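Long-range contacts in cellulosomal scaffoldin adaptor protein B (Acetivibrio cellulolyticus, PDB 3BWZ), which is a cellulosomal adaptor scaffoldin, whose type II cohesin module is of the kind that captures dockerins during cellulosome assembly: residues V22-N27 and V116-L121; T68-D73 and A106-G111; D100-A105 and F146-D151; T125-F130 and P162-L167. All blocks are in the same frame, centred on the assembly; numbering follows the deposited sequence. Where two conformers were deposited one is given.

Interaction 1. Residues V22-N27 and V116-L121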
loop_
_atom_site.group_PDB
_atom_site.type_symbol
_atom_site.label_atom_id
_atom_site.label_comp_id
_atom_site.label_asym_id
_atom_site.label_seq_id
_atom_site.Cartn_x
_atom_site.Cartn_y
_atom_site.Cartn_z
ATOM N N VAL A 22 -3.470 13.716 0.453
ATOM C CA VAL A 22 -2.807 12.989 1.514
ATOM C C VAL A 22 -2.103 11.806 0.867
ATOM O O VAL A 22 -2.724 11.019 0.129
ATOM C CB VAL A 22 -3.848 12.478 2.546
ATOM C CG1 VAL A 22 -3.181 11.562 3.586
ATOM C CG2 VAL A 22 -4.584 13.631 3.208
ATOM N N THR A 23 -0.799 11.674 1.102
ATOM C CA THR A 23 -0.015 10.621 0.485
ATOM C C THR A 23 0.185 9.505 1.479
ATOM O O THR A 23 0.808 9.708 2.532
ATOM C CB THR A 23 1.319 11.182 -0.020
ATOM O OG1 THR A 23 1.072 12.222 -0.978
ATOM C CG2 THR A 23 2.158 10.106 -0.689
ATOM N N ALA A 24 -0.320 8.328 1.135
ATOM C CA ALA A 24 -0.159 7.131 1.945
ATOM C C ALA A 24 0.988 6.304 1.356
ATOM O O ALA A 24 0.892 5.746 0.265
ATOM C CB ALA A 24 -1.456 6.324 1.959
ATOM N N SER A 25 2.072 6.216 2.107
ATOM C CA SER A 25 3.216 5.406 1.738
ATOM C C SER A 25 3.131 4.067 2.436
ATOM O O SER A 25 2.919 3.987 3.644
ATOM C CB SER A 25 4.511 6.111 2.153
ATOM O OG SER A 25 4.669 7.311 1.433
ATOM N N ILE A 26 3.266 2.993 1.668
ATOM C CA ILE A 26 3.226 1.639 2.186
ATOM C C ILE A 26 4.665 1.206 2.416
ATOM O O ILE A 26 5.408 0.952 1.472
ATOM C CB ILE A 26 2.510 0.664 1.256
ATOM C CG1 ILE A 26 1.069 1.106 0.950
ATOM C CG2 ILE A 26 2.525 -0.718 1.897
ATOM C CD1 ILE A 26 0.496 0.473 -0.225
ATOM N N ASN A 27 5.071 1.177 3.682
ATOM C CA ASN A 27 6.460 1.031 4.073
ATOM C C ASN A 27 6.694 -0.297 4.754
ATOM O O ASN A 27 5.991 -0.642 5.711
ATOM C CB ASN A 27 6.906 2.158 5.015
ATOM C CG ASN A 27 6.917 3.498 4.340
ATOM O OD1 ASN A 27 6.750 3.607 3.135
ATOM N ND2 ASN A 27 7.089 4.550 5.128
ATOM N N VAL A 116 -0.122 5.499 -2.404
ATOM C CA VAL A 116 -1.484 5.822 -2.825
ATOM C C VAL A 116 -1.787 7.215 -2.319
ATOM O O VAL A 116 -1.777 7.467 -1.119
ATOM C CB VAL A 116 -2.547 4.811 -2.312
ATOM C CG1 VAL A 116 -3.935 5.234 -2.830
ATOM C CG2 VAL A 116 -2.195 3.414 -2.756
ATOM N N LYS A 117 -2.079 8.119 -3.251
ATOM C CA LYS A 117 -2.485 9.465 -2.928
ATOM C C LYS A 117 -4.005 9.539 -2.893
ATOM O O LYS A 117 -4.684 8.974 -3.734
ATOM C CB LYS A 117 -1.904 10.432 -3.941
ATOM C CG LYS A 117 -0.399 10.558 -3.782
ATOM C CD LYS A 117 0.236 11.321 -4.924
ATOM C CE LYS A 117 1.689 11.564 -4.681
ATOM N NZ LYS A 117 1.922 12.629 -3.674
ATOM N N PHE A 118 -4.508 10.296 -1.927
ATOM C CA PHE A 118 -5.934 10.496 -1.743
ATOM C C PHE A 118 -6.277 11.965 -1.702
ATOM O O PHE A 118 -5.684 12.727 -0.941
ATOM C CB PHE A 118 -6.438 9.850 -0.445
ATOM C CG PHE A 118 -6.380 8.359 -0.420
ATOM C CD1 PHE A 118 -5.306 7.694 0.159
ATOM C CD2 PHE A 118 -7.416 7.609 -0.930
ATOM C CE1 PHE A 118 -5.278 6.322 0.189
ATOM C CE2 PHE A 118 -7.394 6.236 -0.890
ATOM C CZ PHE A 118 -6.326 5.602 -0.322
ATOM N N LYS A 119 -7.261 12.352 -2.500
ATOM C CA LYS A 119 -7.867 13.674 -2.404
ATOM C C LYS A 119 -8.920 13.662 -1.307
ATOM O O LYS A 119 -9.762 12.760 -1.253
ATOM C CB LYS A 119 -8.477 14.038 -3.752
ATOM C CG LYS A 119 -9.190 15.371 -3.961
ATOM C CD LYS A 119 -10.132 15.309 -5.216
ATOM C CE LYS A 119 -9.445 14.876 -6.509
ATOM N NZ LYS A 119 -10.423 14.650 -7.644
ATOM N N VAL A 120 -8.890 14.678 -0.444
ATOM C CA VAL A 120 -9.842 14.790 0.649
ATOM C C VAL A 120 -11.134 15.425 0.133
ATOM O O VAL A 120 -11.158 16.607 -0.238
ATOM C CB VAL A 120 -9.263 15.626 1.815
ATOM C CG1 VAL A 120 -10.295 15.777 2.923
ATOM C CG2 VAL A 120 -7.961 14.973 2.325
ATOM N N LEU A 121 -12.191 14.628 0.112
ATOM C CA LEU A 121 -13.508 15.094 -0.340
ATOM C C LEU A 121 -14.283 15.795 0.775
ATOM O O LEU A 121 -15.021 16.752 0.517
ATOM C CB LEU A 121 -14.356 13.926 -0.846
ATOM C CG LEU A 121 -13.721 13.087 -1.961
ATOM C CD1 LEU A 121 -14.670 11.952 -2.401
ATOM C CD2 LEU A 121 -13.287 13.951 -3.142
#

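Interaction 2. Residues T68-D73 and A106-G111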
loop_
_atom_site.group_PDB
_atom_site.type_symbol
_atom_site.label_atom_id
_atom_site.label_comp_id
_atom_site.label_asym_id
_atom_site.label_seq_id
_atom_site.Cartn_x
_atom_site.Cartn_y
_atom_site.Cartn_z
ATOM N N THR A 68 10.062 3.424 -3.322
ATOM C CA THR A 68 11.518 3.451 -3.311
ATOM C C THR A 68 12.152 2.073 -3.471
ATOM O O THR A 68 13.371 1.986 -3.632
ATOM C CB THR A 68 12.048 4.100 -2.025
ATOM O OG1 THR A 68 11.596 3.327 -0.944
ATOM C CG2 THR A 68 11.565 5.534 -1.862
ATOM N N ILE A 69 11.345 1.023 -3.449
ATOM C CA ILE A 69 11.792 -0.325 -3.736
ATOM C C ILE A 69 10.812 -0.950 -4.733
ATOM O O ILE A 69 9.841 -0.319 -5.099
ATOM C CB ILE A 69 11.946 -1.205 -2.464
ATOM C CG1 ILE A 69 10.635 -1.359 -1.696
ATOM C CG2 ILE A 69 13.080 -0.687 -1.575
ATOM C CD1 ILE A 69 10.723 -2.332 -0.524
ATOM N N LEU A 70 11.131 -2.141 -5.239
ATOM C CA LEU A 70 10.355 -2.811 -6.305
ATOM C C LEU A 70 10.395 -2.007 -7.596
ATOM O O LEU A 70 9.467 -2.028 -8.398
ATOM C CB LEU A 70 8.919 -3.167 -5.918
ATOM C CG LEU A 70 8.775 -4.134 -4.751
ATOM C CD1 LEU A 70 7.299 -4.352 -4.439
ATOM C CD2 LEU A 70 9.481 -5.462 -5.034
ATOM N N ASN A 71 11.526 -1.363 -7.816
ATOM C CA ASN A 71 11.764 -0.459 -8.916
ATOM C C ASN A 71 12.826 -0.936 -9.911
ATOM O O ASN A 71 13.127 -0.241 -10.889
ATOM C CB ASN A 71 12.143 0.918 -8.290
ATOM C CG ASN A 71 10.979 1.768 -8.007
ATOM O OD1 ASN A 71 9.886 1.688 -8.574
ATOM N ND2 ASN A 71 11.199 2.586 -7.001
ATOM N N SER A 72 13.373 -2.124 -9.688
ATOM C CA SER A 72 14.438 -2.653 -10.549
ATOM C C SER A 72 13.854 -3.499 -11.679
ATOM O O SER A 72 12.741 -4.007 -11.588
ATOM C CB SER A 72 15.398 -3.516 -9.745
ATOM O OG SER A 72 15.975 -2.750 -8.696
ATOM N N ASP A 73 14.643 -3.664 -12.740
ATOM C CA ASP A 73 14.228 -4.400 -13.935
ATOM C C ASP A 73 14.348 -5.913 -13.749
ATOM O O ASP A 73 15.180 -6.580 -14.386
ATOM C CB ASP A 73 15.082 -3.973 -15.146
ATOM C CG ASP A 73 14.707 -2.655 -15.770
ATOM O OD1 ASP A 73 13.762 -1.982 -15.329
ATOM O OD2 ASP A 73 15.401 -2.315 -16.773
ATOM N N ALA A 106 21.365 -8.381 -2.819
ATOM C CA ALA A 106 21.113 -7.084 -2.197
ATOM C C ALA A 106 19.600 -6.919 -2.011
ATOM O O ALA A 106 18.956 -6.071 -2.618
ATOM C CB ALA A 106 21.701 -5.979 -3.054
ATOM N N PRO A 107 19.008 -7.752 -1.155
ATOM C CA PRO A 107 17.546 -7.768 -1.036
ATOM C C PRO A 107 16.976 -6.451 -0.507
ATOM O O PRO A 107 17.561 -5.797 0.362
ATOM C CB PRO A 107 17.277 -8.913 -0.050
ATOM C CG PRO A 107 18.523 -9.033 0.742
ATOM C CD PRO A 107 19.637 -8.721 -0.241
ATOM N N GLU A 108 15.846 -6.074 -1.069
ATOM C CA GLU A 108 15.120 -4.856 -0.713
ATOM C C GLU A 108 14.214 -5.085 0.479
ATOM O O GLU A 108 13.011 -5.267 0.327
ATOM C CB GLU A 108 14.244 -4.478 -1.879
ATOM C CG GLU A 108 14.992 -4.190 -3.111
ATOM C CD GLU A 108 14.077 -3.974 -4.270
ATOM O OE1 GLU A 108 12.836 -4.080 -4.127
ATOM O OE2 GLU A 108 14.609 -3.689 -5.347
ATOM N N GLN A 109 14.787 -5.068 1.685
ATOM C CA GLN A 109 14.097 -5.471 2.911
ATOM C C GLN A 109 13.371 -4.336 3.598
ATOM O O GLN A 109 12.486 -4.593 4.429
ATOM C CB GLN A 109 15.091 -6.128 3.875
ATOM C CG GLN A 109 15.812 -7.293 3.204
ATOM C CD GLN A 109 16.577 -8.172 4.152
ATOM O OE1 GLN A 109 16.920 -7.782 5.295
ATOM N NE2 GLN A 109 16.833 -9.356 3.727
ATOM N N THR A 110 13.753 -3.104 3.272
ATOM C CA THR A 110 13.216 -1.913 3.924
ATOM C C THR A 110 13.003 -0.857 2.864
ATOM O O THR A 110 13.926 -0.512 2.130
ATOM C CB THR A 110 14.177 -1.392 5.000
ATOM O OG1 THR A 110 14.266 -2.384 6.026
ATOM C CG2 THR A 110 13.694 -0.082 5.606
ATOM N N GLY A 111 11.786 -0.325 2.781
ATOM C CA GLY A 111 11.498 0.758 1.850
ATOM C C GLY A 111 10.025 0.912 1.607
ATOM O O GLY A 111 9.207 0.273 2.258
HETATM O O HOH W 1 14.280 -1.134 -7.015
#

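Interaction 3. Residues D100-A105 and F146-D151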
loop_
_atom_site.group_PDB
_atom_site.type_symbol
_atom_site.label_atom_id
_atom_site.label_comp_id
_atom_site.label_asym_id
_atom_site.label_seq_id
_atom_site.Cartn_x
_atom_site.Cartn_y
_atom_site.Cartn_z
ATOM N N ASP A 100 17.745 -14.014 -10.862
ATOM C CA ASP A 100 18.635 -12.875 -11.030
ATOM C C ASP A 100 18.627 -11.969 -9.809
ATOM O O ASP A 100 19.671 -11.458 -9.405
ATOM C CB ASP A 100 18.294 -12.113 -12.295
ATOM C CG ASP A 100 18.628 -12.906 -13.556
ATOM O OD1 ASP A 100 19.506 -13.802 -13.520
ATOM O OD2 ASP A 100 17.966 -12.634 -14.561
ATOM N N TYR A 101 17.459 -11.777 -9.205
ATOM C CA TYR A 101 17.368 -10.975 -7.982
ATOM C C TYR A 101 18.168 -11.602 -6.854
ATOM O O TYR A 101 18.927 -10.920 -6.160
ATOM C CB TYR A 101 15.891 -10.785 -7.645
ATOM C CG TYR A 101 15.575 -9.974 -6.403
ATOM C CD1 TYR A 101 16.192 -8.765 -6.127
ATOM C CD2 TYR A 101 14.627 -10.419 -5.519
ATOM C CE1 TYR A 101 15.858 -8.027 -5.005
ATOM C CE2 TYR A 101 14.268 -9.694 -4.400
ATOM C CZ TYR A 101 14.884 -8.495 -4.135
ATOM O OH TYR A 101 14.561 -7.737 -3.033
ATOM N N ARG A 102 18.016 -12.907 -6.656
ATOM C CA ARG A 102 18.827 -13.586 -5.639
ATOM C C ARG A 102 20.322 -13.428 -5.899
ATOM O O ARG A 102 21.110 -13.183 -4.983
ATOM C CB ARG A 102 18.499 -15.079 -5.567
ATOM C CG ARG A 102 17.122 -15.358 -5.078
ATOM C CD ARG A 102 16.924 -16.810 -4.703
ATOM N NE ARG A 102 17.144 -17.719 -5.826
ATOM C CZ ARG A 102 16.237 -18.063 -6.727
ATOM N NH1 ARG A 102 15.010 -17.590 -6.666
ATOM N NH2 ARG A 102 16.557 -18.916 -7.687
ATOM N N THR A 103 20.722 -13.545 -7.157
ATOM C CA THR A 103 22.149 -13.511 -7.491
ATOM C C THR A 103 22.769 -12.148 -7.181
ATOM O O THR A 103 23.925 -12.056 -6.782
ATOM C CB THR A 103 22.351 -13.941 -8.952
ATOM O OG1 THR A 103 21.887 -15.289 -9.097
ATOM C CG2 THR A 103 23.815 -13.848 -9.341
ATOM N N ALA A 104 21.987 -11.086 -7.322
ATOM C CA ALA A 104 22.465 -9.746 -6.998
ATOM C C ALA A 104 22.783 -9.553 -5.516
ATOM O O ALA A 104 23.589 -8.680 -5.163
ATOM C CB ALA A 104 21.461 -8.716 -7.481
ATOM N N ALA A 105 22.163 -10.369 -4.664
ATOM C CA ALA A 105 22.530 -10.467 -3.261
ATOM C C ALA A 105 22.433 -9.119 -2.532
ATOM O O ALA A 105 23.269 -8.787 -1.694
ATOM C CB ALA A 105 23.933 -11.094 -3.103
ATOM N N PHE A 146 6.023 -11.749 -0.199
ATOM C CA PHE A 146 6.772 -12.834 -0.826
ATOM C C PHE A 146 8.260 -12.661 -0.607
ATOM O O PHE A 146 8.749 -11.535 -0.584
ATOM C CB PHE A 146 6.512 -12.883 -2.335
ATOM C CG PHE A 146 5.090 -13.094 -2.676
ATOM C CD1 PHE A 146 4.307 -12.062 -3.143
ATOM C CD2 PHE A 146 4.517 -14.342 -2.546
ATOM C CE1 PHE A 146 2.973 -12.271 -3.450
ATOM C CE2 PHE A 146 3.178 -14.555 -2.868
ATOM C CZ PHE A 146 2.424 -13.519 -3.301
ATOM N N ASP A 147 8.978 -13.774 -0.505
ATOM C CA ASP A 147 10.421 -13.776 -0.497
ATOM C C ASP A 147 10.968 -14.048 -1.903
ATOM O O ASP A 147 10.223 -14.258 -2.871
ATOM C CB ASP A 147 10.975 -14.751 0.564
ATOM C CG ASP A 147 10.769 -16.216 0.230
ATOM O OD1 ASP A 147 10.648 -16.570 -0.952
ATOM O OD2 ASP A 147 10.732 -17.027 1.198
ATOM N N TRP A 148 12.280 -14.033 -2.018
ATOM C CA TRP A 148 12.912 -14.119 -3.320
ATOM C C TRP A 148 13.043 -15.526 -3.867
ATOM O O TRP A 148 13.623 -15.708 -4.929
ATOM C CB TRP A 148 14.225 -13.338 -3.361
ATOM C CG TRP A 148 15.339 -13.809 -2.497
ATOM C CD1 TRP A 148 15.457 -14.983 -1.820
ATOM C CD2 TRP A 148 16.574 -13.108 -2.308
ATOM N NE1 TRP A 148 16.685 -15.045 -1.215
ATOM C CE2 TRP A 148 17.396 -13.916 -1.517
ATOM C CE3 TRP A 148 17.074 -11.892 -2.777
ATOM C CZ2 TRP A 148 18.678 -13.529 -1.152
ATOM C CZ3 TRP A 148 18.351 -11.518 -2.424
ATOM C CH2 TRP A 148 19.142 -12.342 -1.625
ATOM N N ASN A 149 12.497 -16.503 -3.147
ATOM C CA ASN A 149 12.238 -17.822 -3.710
ATOM C C ASN A 149 10.824 -17.967 -4.250
ATOM O O ASN A 149 10.471 -19.019 -4.774
ATOM C CB ASN A 149 12.487 -18.917 -2.682
ATOM C CG ASN A 149 13.899 -18.927 -2.185
ATOM O OD1 ASN A 149 14.836 -18.830 -2.979
ATOM N ND2 ASN A 149 14.069 -19.005 -0.877
ATOM N N GLY A 150 10.005 -16.932 -4.115
ATOM C CA GLY A 150 8.624 -16.957 -4.562
ATOM C C GLY A 150 7.645 -17.474 -3.510
ATOM O O GLY A 150 6.451 -17.645 -3.793
ATOM N N ASP A 151 8.134 -17.724 -2.302
ATOM C CA ASP A 151 7.300 -18.232 -1.231
ATOM C C ASP A 151 6.712 -17.094 -0.431
ATOM O O ASP A 151 7.308 -16.053 -0.266
ATOM C CB ASP A 151 8.103 -19.130 -0.305
ATOM C CG ASP A 151 8.648 -20.355 -1.011
ATOM O OD1 ASP A 151 7.913 -20.930 -1.840
ATOM O OD2 ASP A 151 9.817 -20.710 -0.763
#

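Interaction 4. Residues T125-F130 and P162-L167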
loop_
_atom_site.group_PDB
_atom_site.type_symbol
_atom_site.label_atom_id
_atom_site.label_comp_id
_atom_site.label_asym_id
_atom_site.label_seq_id
_atom_site.Cartn_x
_atom_site.Cartn_y
_atom_site.Cartn_z
ATOM N N THR A 125 -12.924 12.606 10.272
ATOM C CA THR A 125 -11.965 11.613 10.698
ATOM C C THR A 125 -12.209 10.337 9.895
ATOM O O THR A 125 -13.342 9.865 9.805
ATOM C CB THR A 125 -12.134 11.316 12.195
ATOM O OG1 THR A 125 -12.145 12.560 12.902
ATOM C CG2 THR A 125 -11.019 10.397 12.711
ATOM N N SER A 126 -11.165 9.739 9.347
ATOM C CA SER A 126 -11.336 8.587 8.478
ATOM C C SER A 126 -10.062 7.743 8.446
ATOM O O SER A 126 -8.952 8.241 8.581
ATOM C CB SER A 126 -11.676 9.108 7.079
ATOM O OG SER A 126 -12.240 8.104 6.243
ATOM N N SER A 127 -10.248 6.464 8.202
ATOM C CA SER A 127 -9.174 5.476 8.241
ATOM C C SER A 127 -8.824 4.934 6.870
ATOM O O SER A 127 -9.715 4.690 6.046
ATOM C CB SER A 127 -9.605 4.293 9.095
ATOM O OG SER A 127 -9.751 4.720 10.423
ATOM N N ILE A 128 -7.533 4.699 6.648
ATOM C CA ILE A 128 -7.029 3.970 5.503
ATOM C C ILE A 128 -6.447 2.689 6.096
ATOM O O ILE A 128 -5.514 2.735 6.898
ATOM C CB ILE A 128 -5.959 4.794 4.729
ATOM C CG1 ILE A 128 -6.567 6.114 4.206
ATOM C CG2 ILE A 128 -5.399 3.981 3.565
ATOM C CD1 ILE A 128 -5.497 7.162 3.921
ATOM N N SER A 129 -6.998 1.550 5.709
ATOM C CA SER A 129 -6.674 0.291 6.345
ATOM C C SER A 129 -6.206 -0.747 5.338
ATOM O O SER A 129 -6.370 -0.581 4.126
ATOM C CB SER A 129 -7.872 -0.305 7.048
ATOM O OG SER A 129 -8.990 -0.352 6.246
ATOM N N PHE A 130 -5.626 -1.826 5.864
ATOM C CA PHE A 130 -5.542 -3.080 5.119
ATOM C C PHE A 130 -6.599 -3.977 5.713
ATOM O O PHE A 130 -6.820 -3.957 6.920
ATOM C CB PHE A 130 -4.215 -3.779 5.323
ATOM C CG PHE A 130 -3.035 -3.091 4.717
ATOM C CD1 PHE A 130 -1.878 -2.907 5.451
ATOM C CD2 PHE A 130 -3.026 -2.769 3.375
ATOM C CE1 PHE A 130 -0.758 -2.357 4.898
ATOM C CE2 PHE A 130 -1.900 -2.192 2.804
ATOM C CZ PHE A 130 -0.754 -1.996 3.582
ATOM N N PRO A 162 -4.909 0.826 11.127
ATOM C CA PRO A 162 -5.091 1.808 10.085
ATOM C C PRO A 162 -4.274 3.079 10.248
ATOM O O PRO A 162 -3.832 3.415 11.349
ATOM C CB PRO A 162 -6.584 2.142 10.202
ATOM C CG PRO A 162 -6.867 2.002 11.635
ATOM C CD PRO A 162 -6.038 0.825 12.077
ATOM N N ALA A 163 -4.096 3.785 9.141
ATOM C CA ALA A 163 -3.623 5.168 9.162
ATOM C C ALA A 163 -4.871 6.034 9.248
ATOM O O ALA A 163 -5.829 5.807 8.541
ATOM C CB ALA A 163 -2.842 5.485 7.895
ATOM N N VAL A 164 -4.864 7.028 10.112
ATOM C CA VAL A 164 -6.052 7.861 10.356
ATOM C C VAL A 164 -5.752 9.290 9.965
ATOM O O VAL A 164 -4.737 9.867 10.385
ATOM C CB VAL A 164 -6.529 7.768 11.805
ATOM C CG1 VAL A 164 -7.737 8.684 12.031
ATOM C CG2 VAL A 164 -6.870 6.321 12.127
ATOM N N ILE A 165 -6.631 9.875 9.156
ATOM C CA ILE A 165 -6.533 11.277 8.788
ATOM C C ILE A 165 -7.624 12.058 9.521
ATOM O O ILE A 165 -8.745 11.575 9.686
ATOM C CB ILE A 165 -6.659 11.472 7.231
ATOM C CG1 ILE A 165 -6.267 12.909 6.805
ATOM C CG2 ILE A 165 -8.024 11.047 6.710
ATOM C CD1 ILE A 165 -4.820 13.272 7.049
ATOM N N ASN A 166 -7.288 13.271 9.931
ATOM C CA ASN A 166 -8.271 14.210 10.464
ATOM C C ASN A 166 -8.914 13.772 11.770
ATOM O O ASN A 166 -10.071 14.096 12.019
ATOM C CB ASN A 166 -9.290 14.591 9.391
ATOM C CG ASN A 166 -8.712 15.576 8.411
ATOM O OD1 ASN A 166 -7.868 16.387 8.778
ATOM N ND2 ASN A 166 -9.154 15.536 7.160
ATOM N N LEU A 167 -8.152 13.110 12.644
ATOM C CA LEU A 167 -8.560 12.989 14.034
ATOM C C LEU A 167 -8.779 14.393 14.597
ATOM O O LEU A 167 -9.806 14.671 15.206
ATOM C CB LEU A 167 -7.513 12.191 14.846
ATOM C CG LEU A 167 -7.835 11.562 16.184
ATOM C CD1 LEU A 167 -8.001 12.585 17.255
ATOM C CD2 LEU A 167 -8.985 10.551 16.079
HETATM O O HOH W 2 -12.048 13.227 15.579
#

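Interaction 1. Residues V22-N27 and V116-L121
An antiparallel beta ladder in the cohesin beta sandwich pairs Val22, Thr23 and Ala24 with Phe118, Lys117 and Val116, joining strands 21-29 and 111-120. Two hydrogen-bonded pairs flank one non-hydrogen-bonded pair. In the first, Val22 N gives its hydrogen to Phe118 O at 2.8 Å and Phe118 N returns a bond to Val22 O; Ala24 and Val116 repeat the exchange, with Val116 N reaching Ala24 O at 2.9 Å. Between them, Thr23 and Lys117 bring their CA atoms to 4.4 Å, and their side chains run side by side in the same direction on the more open face of the sheet. The lysine chain stays extended as far as CE and then bends (chi4 -75°), which carries NZ back to donate to Thr23 OG1 at 2.9 Å. Its CG lies 3.6 Å from the same Thr23 OG1, so CG and NZ both approach the one hydroxyl oxygen. Thr23 N also bonds to Asp12 OD1, just past the end of strand 6-11.

The face bearing Val22, Ala24, Val116 and Phe118 is buried. Ala24 CB sits at the edge of the Phe118 ring, 4.2 Å from CE1 of Phe118, and the ring goes on to meet Tyr43, Leu48 and Pro50. Near the end of the ladder Val22 CG2 touches Val120 CG2 at 3.7 Å, and both valines lean on Ala16. Alternation of a partly exposed polar pair with a buried apolar row is what a sheet with one covered face produces, here in the jelly-roll sandwich of the cohesins.

Interaction 2. Residues T68-D73 and A106-G111
Glu108 reaches from the loop 106-111 over Ile69 to the backbone of Leu70, and its side chain can be followed atom by atom. CB rests against the isoleucine, 4.0 Å from Ile69 CG2. CG is anti to the carbonyl carbon (chi1 -61°) and the chain is extended beyond it; the glutamate and isoleucine side chains lie alongside, running opposite ways, and CD passes 3.9 Å from Ile69 CB. At the tip the two oxygens do different work. OE1 accepts from Leu70 N at 2.8 Å, a bond that arrives 38° out of the carboxylate plane, and it also lies 3.4 Å from Ile69 CB and 3.7 Å from Leu70 CD2. OE2 takes a bond from a water at 3.1 Å that also accepts from Asn71 N and is hydrogen-bonded to Ser72 OG, and Tyr95 OH is a further hydrogen-bonding partner of OE2.

Behind the side chain, Glu108 is the centre of an inverse gamma turn. Its carbonyl oxygen is buried without a polar partner and has Ile69 CD1 at 3.8 Å. Gly111, beside Ile69 CG2, adopts backbone angles that suit glycine alone.

Segment 106-111 leaves helix 98-104 and leads into strand 111-120, whereas 68-73 links strands 65-66 and 77-83. Ile69 and Leu70 both rest on Phe34, and Thr68 ties its loop to Thr112, so the two loops meet beside strand 34-42 with strand 111-120 at one flank.

Interaction 3. Residues D100-A105 and F146-D151
Trp148, the second residue of a type I beta turn from Asp147 to Gly150, lies against the last turn of helix 98-104, its CA 6.4 Å from that of Arg102. Its indole fills the angle between Tyr101 and Arg102, and chi1 of 65° sets CG between the backbone N and the carbonyl carbon. The ring meets one neighbour with a face and the other with an edge. Over the face comes Arg102 CG, 3.5 Å from the centroid of the Trp148 five-membered ring and almost on its normal, a CH-pi contact. The edge points at the face of Tyr101 in a T-shaped pair, planes at 88° and the centroids of the tyrosine ring and the Trp148 six-membered ring 5.5 Å apart.

The platform that offers this tryptophan is an Asx turn at the end of strand 143-147. Asp147 OD1 accepts from Asn149 N at 2.9 Å and from Asp151 N at 3.1 Å, the two donors arriving from opposite faces of the carboxylate plane. Gly150, with its positive phi, follows the two central residues and leads back to Asp151, whose O accepts from Asp147 N.

Beyond CG the arginine chain bends at chi3, and Arg102 NH1 donates to Trp148 O at 2.9 Å. That oxygen lies in the guanidinium plane, and the donor in the carbonyl plane. Because the guanidinium stands 77° from the indole, it does not stack on the ring: the aliphatic part covers the indole while the charged end grips the turn. Asn149 OD1 approaches Arg102 CD at 3.4 Å, and Arg102 NH2 forms a salt bridge with Asp99, earlier in the helix.

Interaction 4. Residues T125-F130 and P162-L167
Thr125 OG1 donates to Asn166 O at 2.7 Å, coming from 35° above the carbonyl plane, and the same hydroxyl accepts from a water that also donates to Leu167 O. With OG1 beside the backbone N (chi1 -51°), the methyl CG2 is left to meet Val164 CG1 at 3.8 Å and Leu167 CD2 at 3.9 Å. Next along, Ser126 exchanges two backbone bonds with Ile165, and Ile128 two with Ala163; Ile128 N to Ala163 O measures 2.8 Å.

This is an antiparallel ladder of strands 126-130 and 158-165 in the cohesin beta sandwich. Ser126, Ile128, Ala163 and Ile165 form its buried face, Ser127 and Val164 the more open one, where Ser127 OG lies 3.7 Å from Val164 CG2. Pro162, preceded by a cis peptide, extends the open side by setting its CB 3.9 Å from Ser127 CB.

Further out, Ile128 and Ala163 both pack on Leu11 of strand 6-11. Asn166 takes a left-handed backbone conformation as the strand ends, and its OD1 accepts from Ala16 N. At the other end, Gln161 OE1 receives the hydrogen of Phe130 N.

Interactions 1 and 4 are neighbours whose buried faces meet in the sandwich interior, with centres 10 Å apart: Phe118 CD1 meets Ile128 CD1 at 3.8 Å, and Val22 CG2 meets Ile165 CD1 at 3.9 Å, so the apolar rows of the two ladders pack on each other. Interactions 2 and 3 form a second pair, 11 Å between centres, toward the other end of the module. There Tyr101 OH lies 2.9 Å from Glu108 N, a probable hydrogen bond, and Pro107 CB touches Trp148 CZ3 at 3.7 Å. Strand 111-120 links the pairs, because it starts at Gly111 of interaction 2 and carries Val116 to Val120 of interaction 1; Gly111 O also lies 4.1 Å from Asn27 CB. Interactions 3 and 4 are farthest apart, about 33 Å between centres.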